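Local structure of penicillin-binding protein PbpB (Mycobacterium tuberculosis, 6KGU) at residues G360-P368 / G385-M393. The protein cross-links peptidoglycan from lipid-linked precursors during cell-wall synthesis and is inactivated by beta-lactam antibiotics such as aztreonam. Residues are numbered along the deposited sequence; the frame is centred on the assembly and turned at random.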
ATOM      1  N   GLY A 360      -2.300 -14.281  -7.065  1.00 34.64           N
ATOM      2  CA  GLY A 360      -1.326 -14.454  -6.001  1.00 32.00           C
ATOM      3  C   GLY A 360      -1.476 -13.530  -4.811  1.00 30.25           C
ATOM      4  O   GLY A 360      -0.525 -13.388  -4.031  1.00 26.63           O
ATOM      5  N   GLU A 361      -2.638 -12.896  -4.638  1.00 26.87           N
ATOM      6  CA  GLU A 361      -2.825 -11.994  -3.509  1.00 23.97           C
ATOM      7  C   GLU A 361      -2.833 -12.775  -2.194  1.00 33.64           C
ATOM      8  O   GLU A 361      -3.571 -13.753  -2.054  1.00 31.97           O
ATOM      9  CB  GLU A 361      -4.133 -11.203  -3.634  1.00 26.21           C
ATOM     10  CG  GLU A 361      -4.266 -10.194  -2.454  1.00 30.40           C
ATOM     11  CD  GLU A 361      -5.604  -9.468  -2.364  1.00 34.05           C
ATOM     12  OE1 GLU A 361      -6.579  -9.884  -3.025  1.00 32.95           O
ATOM     13  OE2 GLU A 361      -5.670  -8.476  -1.605  1.00 31.58           O
ATOM     14  N   SER A 362      -2.022 -12.339  -1.228  1.00 26.84           N
ATOM     15  CA  SER A 362      -2.055 -12.946   0.097  1.00 29.46           C
ATOM     16  C   SER A 362      -3.138 -12.293   0.949  1.00 27.59           C
ATOM     17  O   SER A 362      -3.481 -11.123   0.768  1.00 30.61           O
ATOM     18  CB  SER A 362      -0.692 -12.815   0.786  1.00 25.33           C
ATOM     19  OG  SER A 362      -0.781 -13.150   2.156  1.00 27.54           O
ATOM     20  N   ALA A 363      -3.687 -13.067   1.879  1.00 30.68           N
ATOM     21  CA  ALA A 363      -4.664 -12.549   2.823  1.00 29.51           C
ATOM     22  C   ALA A 363      -4.025 -11.916   4.046  1.00 34.80           C
ATOM     23  O   ALA A 363      -4.735 -11.284   4.845  1.00 29.92           O
ATOM     24  CB  ALA A 363      -5.604 -13.672   3.296  1.00 30.44           C
ATOM     25  N   GLY A 364      -2.720 -12.085   4.225  1.00 27.89           N
ATOM     26  CA  GLY A 364      -2.098 -11.659   5.452  1.00 29.73           C
ATOM     27  C   GLY A 364      -2.521 -12.592   6.577  1.00 36.74           C
ATOM     28  O   GLY A 364      -3.061 -13.668   6.353  1.00 35.54           O
ATOM     29  N   LEU A 365      -2.282 -12.150   7.808  1.00 36.32           N
ATOM     30  CA  LEU A 365      -2.591 -12.979   8.962  1.00 40.86           C
ATOM     31  C   LEU A 365      -2.926 -12.106  10.158  1.00 35.37           C
ATOM     32  O   LEU A 365      -2.132 -11.238  10.529  1.00 36.51           O
ATOM     33  CB  LEU A 365      -1.417 -13.893   9.313  1.00 41.36           C
ATOM     34  CG  LEU A 365      -1.884 -15.119  10.109  1.00 49.33           C
ATOM     35  CD1 LEU A 365      -3.066 -15.781   9.379  1.00 52.37           C
ATOM     36  CD2 LEU A 365      -0.733 -16.094  10.302  1.00 56.51           C
ATOM     37  N   VAL A 366      -4.094 -12.359  10.754  1.00 30.90           N
ATOM     38  CA  VAL A 366      -4.534 -11.689  11.968  1.00 36.04           C
ATOM     39  C   VAL A 366      -5.082 -12.747  12.922  1.00 40.85           C
ATOM     40  O   VAL A 366      -6.114 -13.360  12.632  1.00 39.93           O
ATOM     41  CB  VAL A 366      -5.617 -10.630  11.697  1.00 37.09           C
ATOM     42  CG1 VAL A 366      -6.058  -9.991  13.012  1.00 35.63           C
ATOM     43  CG2 VAL A 366      -5.152  -9.575  10.684  1.00 33.95           C
ATOM     44  N   PRO A 367      -4.469 -12.973  14.077  1.00 37.75           N
ATOM     45  CA  PRO A 367      -5.006 -13.973  15.031  1.00 41.27           C
ATOM     46  C   PRO A 367      -6.398 -13.596  15.508  1.00 38.94           C
ATOM     47  O   PRO A 367      -6.611 -12.496  16.045  1.00 39.72           O
ATOM     48  CB  PRO A 367      -3.992 -13.943  16.186  1.00 38.20           C
ATOM     49  CG  PRO A 367      -3.311 -12.633  16.073  1.00 41.53           C
ATOM     50  CD  PRO A 367      -3.292 -12.272  14.603  1.00 34.25           C
ATOM     51  N   PRO A 368      -7.382 -14.470  15.299  1.00 39.48           N
ATOM     52  CA  PRO A 368      -8.733 -14.195  15.807  1.00 45.93           C
ATOM     53  C   PRO A 368      -8.739 -14.089  17.327  1.00 41.40           C
ATOM     54  O   PRO A 368      -7.887 -14.653  18.019  1.00 40.82           O
ATOM     55  CB  PRO A 368      -9.558 -15.398  15.317  1.00 42.83           C
ATOM     56  CG  PRO A 368      -8.562 -16.471  15.083  1.00 50.42           C
ATOM     57  CD  PRO A 368      -7.300 -15.782  14.631  1.00 45.81           C
ATOM     58  N   GLY A 385       2.825  -9.134  15.702  1.00 30.96           N
ATOM     59  CA  GLY A 385       1.980 -10.307  15.852  1.00 32.31           C
ATOM     60  C   GLY A 385       0.924 -10.484  14.787  1.00 35.78           C
ATOM     61  O   GLY A 385       0.033 -11.328  14.944  1.00 31.23           O
ATOM     62  N   LEU A 386       0.992  -9.713  13.710  1.00 28.94           N
ATOM     63  CA  LEU A 386       0.090  -9.860  12.584  1.00 26.80           C
ATOM     64  C   LEU A 386       0.883  -9.488  11.346  1.00 31.90           C
ATOM     65  O   LEU A 386       1.981  -8.920  11.438  1.00 29.94           O
ATOM     66  CB  LEU A 386      -1.160  -8.979  12.721  1.00 31.89           C
ATOM     67  CG  LEU A 386      -1.055  -7.476  12.441  1.00 33.44           C
ATOM     68  CD1 LEU A 386      -2.423  -6.822  12.512  1.00 31.49           C
ATOM     69  CD2 LEU A 386      -0.099  -6.796  13.428  1.00 32.51           C
ATOM     70  N   SER A 387       0.329  -9.810  10.181  1.00 28.01           N
ATOM     71  CA  SER A 387       0.998  -9.458   8.940  1.00 29.04           C
ATOM     72  C   SER A 387      -0.032  -8.961   7.947  1.00 30.19           C
ATOM     73  O   SER A 387      -1.206  -9.340   8.006  1.00 30.10           O
ATOM     74  CB  SER A 387       1.779 -10.652   8.366  1.00 32.16           C
ATOM     75  OG  SER A 387       0.883 -11.628   7.889  1.00 31.40           O
ATOM     76  N   MET A 388       0.420  -8.114   7.019  1.00 27.46           N
ATOM     77  CA  MET A 388      -0.450  -7.554   6.001  1.00 23.16           C
ATOM     78  C   MET A 388       0.385  -7.299   4.761  1.00 26.24           C
ATOM     79  O   MET A 388       1.603  -7.137   4.840  1.00 26.89           O
ATOM     80  CB  MET A 388      -1.092  -6.232   6.453  1.00 29.84           C
ATOM     81  CG  MET A 388      -0.060  -5.099   6.680  1.00 26.78           C
ATOM     82  SD  MET A 388      -0.768  -3.585   7.396  1.00 30.15           S
ATOM     83  CE  MET A 388      -1.328  -4.202   8.992  1.00 25.38           C
ATOM     84  N   THR A 389      -0.294  -7.220   3.625  1.00 25.38           N
ATOM     85  CA  THR A 389       0.340  -6.794   2.392  1.00 25.40           C
ATOM     86  C   THR A 389       0.416  -5.273   2.318  1.00 24.40           C
ATOM     87  O   THR A 389      -0.271  -4.544   3.041  1.00 24.74           O
ATOM     88  CB  THR A 389      -0.418  -7.340   1.188  1.00 27.92           C
ATOM     89  OG1 THR A 389      -1.714  -6.749   1.150  1.00 29.65           O
ATOM     90  CG2 THR A 389      -0.569  -8.863   1.305  1.00 25.48           C
ATOM     91  N   LEU A 390       1.283  -4.798   1.423  1.00 26.03           N
ATOM     92  CA  LEU A 390       1.335  -3.374   1.113  1.00 23.10           C
ATOM     93  C   LEU A 390      -0.027  -2.851   0.673  1.00 24.98           C
ATOM     94  O   LEU A 390      -0.425  -1.738   1.044  1.00 27.51           O
ATOM     95  CB  LEU A 390       2.384  -3.114   0.020  1.00 23.79           C
ATOM     96  CG  LEU A 390       2.678  -1.625  -0.212  1.00 30.51           C
ATOM     97  CD1 LEU A 390       3.020  -0.962   1.104  1.00 26.33           C
ATOM     98  CD2 LEU A 390       3.826  -1.415  -1.229  1.00 27.16           C
ATOM     99  N   LEU A 391      -0.753  -3.632  -0.134  1.00 24.76           N
ATOM    100  CA  LEU A 391      -2.058  -3.169  -0.607  1.00 27.29           C
ATOM    101  C   LEU A 391      -3.051  -3.041   0.545  1.00 27.24           C
ATOM    102  O   LEU A 391      -3.808  -2.063   0.619  1.00 27.19           O
ATOM    103  CB  LEU A 391      -2.601  -4.120  -1.684  1.00 24.20           C
ATOM    104  CG  LEU A 391      -3.964  -3.736  -2.253  1.00 26.91           C
ATOM    105  CD1 LEU A 391      -3.919  -2.365  -2.946  1.00 23.92           C
ATOM    106  CD2 LEU A 391      -4.465  -4.820  -3.219  1.00 30.78           C
ATOM    107  N   GLN A 392      -3.090  -4.048   1.431  1.00 24.89           N
ATOM    108  CA  GLN A 392      -3.927  -3.963   2.628  1.00 25.33           C
ATOM    109  C   GLN A 392      -3.562  -2.744   3.475  1.00 28.06           C
ATOM    110  O   GLN A 392      -4.439  -2.019   3.954  1.00 25.32           O
ATOM    111  CB  GLN A 392      -3.763  -5.233   3.467  1.00 26.97           C
ATOM    112  CG  GLN A 392      -4.473  -6.451   2.896  1.00 27.65           C
ATOM    113  CD  GLN A 392      -4.223  -7.684   3.726  1.00 29.38           C
ATOM    114  OE1 GLN A 392      -3.126  -7.861   4.255  1.00 27.82           O
ATOM    115  NE2 GLN A 392      -5.234  -8.556   3.836  1.00 28.08           N
ATOM    116  N   MET A 393      -2.264  -2.546   3.723  1.00 23.55           N
ATOM    117  CA  MET A 393      -1.817  -1.394   4.504  1.00 26.35           C
ATOM    118  C   MET A 393      -2.314  -0.101   3.882  1.00 24.26           C
ATOM    119  O   MET A 393      -2.924   0.738   4.556  1.00 30.87           O
ATOM    120  CB  MET A 393      -0.285  -1.399   4.593  1.00 25.57           C
ATOM    121  CG  MET A 393       0.317  -0.273   5.423  1.00 28.41           C
ATOM    122  SD  MET A 393       2.126  -0.225   5.258  1.00 31.81           S
ATOM    123  CE  MET A 393       2.321   1.053   4.012  1.00 26.89           C
TER
HETATM  124  O   HOH W   1      -3.762  -8.265   0.132  1.00 29.01           O
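Leu365 and Ser387 pair through their backbones as a single antiparallel hydrogen-bonded bridge: Leu365 N gives to Ser387 O at 3.0 Å and Ser387 N to Leu365 O at 2.9 Å. Next to it the packing is tight. Gly364, with positive phi, brings its CA to 3.6 Å from Ser387 O. Beside it the amide of Gln392 works with both ends. Its NE2 reaches Ala363 O at 3.0 Å, nearly in the amide's own plane but well above the carbonyl plane, and also binds Gln352 O; OE1 accepts from Thr389 N. In return Thr389 OG1, held between backbone N and carbonyl carbon (chi1 66°), accepts from Gln392 N, completing a capping box at the start of helix 390-401. The same hydroxyl donates to a water at 2.7 Å, which in turn donates to Ser362 O and Glu361 OE2; Glu361 OE2 also bonds Thr354. Ser362 OG closes an ST turn by accepting from Gly364 N. Val366 CG2 and Leu386 CD1 meet at 4.3 Å, and both side chains also touch Leu345 of helix 338-347. The loose side is the exposed Leu365 side chain, where only CB touches Ser387 OG, at 3.5 Å, and exposed Gly385, whose O lies 3.5 Å from Pro367 CD. Within the transpeptidase domain, the chemistry implies a helix start fixed by side-chain, backbone and water bonds, with the bridge tying the loop to it.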